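Local structure of prolyl 4-hydroxylase (Paramecium bursaria Chlorella virus 1, 5C5T) at residues I101-K104 with T105-L109. The protein is a viral collagen prolyl hydroxylase, a metal- and 2-oxoglutarate-dependent dioxygenase that probably hydroxylates proline residues in collagen-like chains. Residues are numbered along the deposited sequence; the frame is centred on the assembly and turned at random.
Sequences IQKK and TREFL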
loop_
_atom_site.group_PDB
_atom_site.type_symbol
_atom_site.label_atom_id
_atom_site.label_comp_id
_atom_site.label_asym_id
_atom_site.label_seq_id
_atom_site.Cartn_x
_atom_site.Cartn_y
_atom_site.Cartn_z
ATOM N N ILE A 101 10.655 -3.729 5.807
ATOM C CA ILE A 101 9.797 -3.256 4.701
ATOM C C ILE A 101 10.565 -2.284 3.836
ATOM O O ILE A 101 10.603 -2.429 2.614
ATOM C CB ILE A 101 8.513 -2.632 5.223
ATOM C CG1 ILE A 101 7.615 -3.719 5.884
ATOM C CG2 ILE A 101 7.721 -1.943 4.067
ATOM C CD1 ILE A 101 6.385 -3.194 6.624
ATOM N N GLN A 102 11.224 -1.317 4.464
ATOM C CA GLN A 102 11.843 -0.242 3.686
ATOM C C GLN A 102 13.065 -0.735 2.962
ATOM O O GLN A 102 13.280 -0.416 1.794
ATOM C CB GLN A 102 12.180 0.917 4.605
ATOM C CG GLN A 102 10.903 1.513 5.191
ATOM C CD GLN A 102 11.132 2.812 5.879
ATOM O OE1 GLN A 102 12.203 3.002 6.521
ATOM N NE2 GLN A 102 10.151 3.743 5.754
ATOM N N LYS A 103 13.833 -1.577 3.625
ATOM C CA LYS A 103 14.982 -2.215 2.960
ATOM C C LYS A 103 14.587 -3.025 1.718
ATOM O O LYS A 103 15.184 -2.862 0.670
ATOM C CB LYS A 103 15.731 -3.115 3.939
ATOM C CG LYS A 103 17.019 -3.725 3.353
ATOM C CD LYS A 103 17.732 -4.590 4.373
ATOM C CE LYS A 103 19.147 -4.912 3.913
ATOM N NZ LYS A 103 19.112 -6.055 2.991
ATOM N N LYS A 104 13.590 -3.892 1.835
ATOM C CA LYS A 104 13.163 -4.680 0.696
ATOM C C LYS A 104 12.497 -3.844 -0.372
ATOM O O LYS A 104 12.558 -4.205 -1.558
ATOM C CB LYS A 104 12.241 -5.787 1.160
ATOM C CG LYS A 104 12.931 -6.744 2.046
ATOM C CD LYS A 104 12.098 -7.923 2.417
ATOM C CE LYS A 104 11.788 -8.726 1.200
ATOM N NZ LYS A 104 11.383 -10.084 1.565
ATOM N N THR A 105 11.852 -2.749 0.031
ATOM C CA THR A 105 11.218 -1.872 -0.958
ATOM C C THR A 105 12.338 -1.187 -1.757
ATOM O O THR A 105 12.278 -1.092 -2.969
ATOM C CB THR A 105 10.278 -0.834 -0.301
ATOM O OG1 THR A 105 9.219 -1.532 0.370
ATOM C CG2 THR A 105 9.699 0.129 -1.296
ATOM N N ARG A 106 13.362 -0.718 -1.072
ATOM C CA ARG A 106 14.472 -0.075 -1.758
ATOM C C ARG A 106 15.170 -1.057 -2.719
ATOM O O ARG A 106 15.459 -0.711 -3.890
ATOM C CB ARG A 106 15.409 0.508 -0.678
ATOM C CG ARG A 106 16.684 1.091 -1.208
ATOM C CD ARG A 106 17.432 1.730 -0.061
ATOM N NE ARG A 106 17.964 0.690 0.828
ATOM C CZ ARG A 106 17.568 0.435 2.081
ATOM N NH1 ARG A 106 16.602 1.138 2.684
ATOM N NH2 ARG A 106 18.167 -0.544 2.749
ATOM N N GLU A 107 15.404 -2.282 -2.270
ATOM C CA GLU A 107 16.031 -3.279 -3.134
ATOM C C GLU A 107 15.172 -3.572 -4.373
ATOM O O GLU A 107 15.696 -3.791 -5.455
ATOM C CB GLU A 107 16.293 -4.550 -2.349
ATOM C CG GLU A 107 17.325 -4.331 -1.265
ATOM C CD GLU A 107 17.561 -5.560 -0.407
ATOM O OE1 GLU A 107 16.646 -6.406 -0.320
ATOM O OE2 GLU A 107 18.669 -5.670 0.163
ATOM N N PHE A 108 13.860 -3.597 -4.173
ATOM C CA PHE A 108 12.903 -3.745 -5.302
ATOM C C PHE A 108 12.987 -2.585 -6.292
ATOM O O PHE A 108 12.986 -2.780 -7.510
ATOM C CB PHE A 108 11.454 -3.872 -4.760
ATOM C CG PHE A 108 10.406 -3.951 -5.848
ATOM C CD1 PHE A 108 10.163 -5.149 -6.506
ATOM C CD2 PHE A 108 9.685 -2.820 -6.217
ATOM C CE1 PHE A 108 9.213 -5.216 -7.516
ATOM C CE2 PHE A 108 8.732 -2.866 -7.230
ATOM C CZ PHE A 108 8.502 -4.066 -7.885
ATOM N N LEU A 109 12.990 -1.371 -5.769
ATOM C CA LEU A 109 13.031 -0.187 -6.627
ATOM C C LEU A 109 14.391 -0.121 -7.345
ATOM O O LEU A 109 14.484 0.444 -8.428
ATOM C CB LEU A 109 12.769 1.103 -5.849
ATOM C CG LEU A 109 11.330 1.267 -5.396
ATOM C CD1 LEU A 109 11.212 2.341 -4.332
ATOM C CD2 LEU A 109 10.417 1.529 -6.589
#
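The K103 side chain slants across those of R106 and E107, its CG 3.4 Å from R106 NH2 and its NZ 2.9 Å from E107 OE2. The aliphatic part of K103 runs out extended and bends at its last torsion (chi4 -83°), which swings the ammonium to E107; in this i to i+4 salt bridge NZ meets OE2 from above the carboxylate plane. R106 bends back at chi3 (71°), laying one guanidinium face over the backbone of K103, with CZ 3.8 Å from K103 CA. The two cationic ends remain 5.6 Å apart, NZ of K103 to NH2 of R106, and E107 probably offsets part of the K103 charge. On the buried side, T105 OG1 gives a 2.8 Å hydrogen bond to I101 O, which also accepts the T105 amide; the hydroxyl, beside its own backbone N, approaches from above the carbonyl plane. The buried threonine hydroxyl thus finds its partner one helical turn back. Helix 96-109 lies against the six-stranded sheet, consistent with the double-stranded beta-helix core of 2OG-Fe(II) oxygenases: I101, T105 and L109 touch strand 217-225, Q102 bonds Q222 there, and T105 and R106 pack on F121 of strand 120-129, while the K103–E107 bridge is exposed.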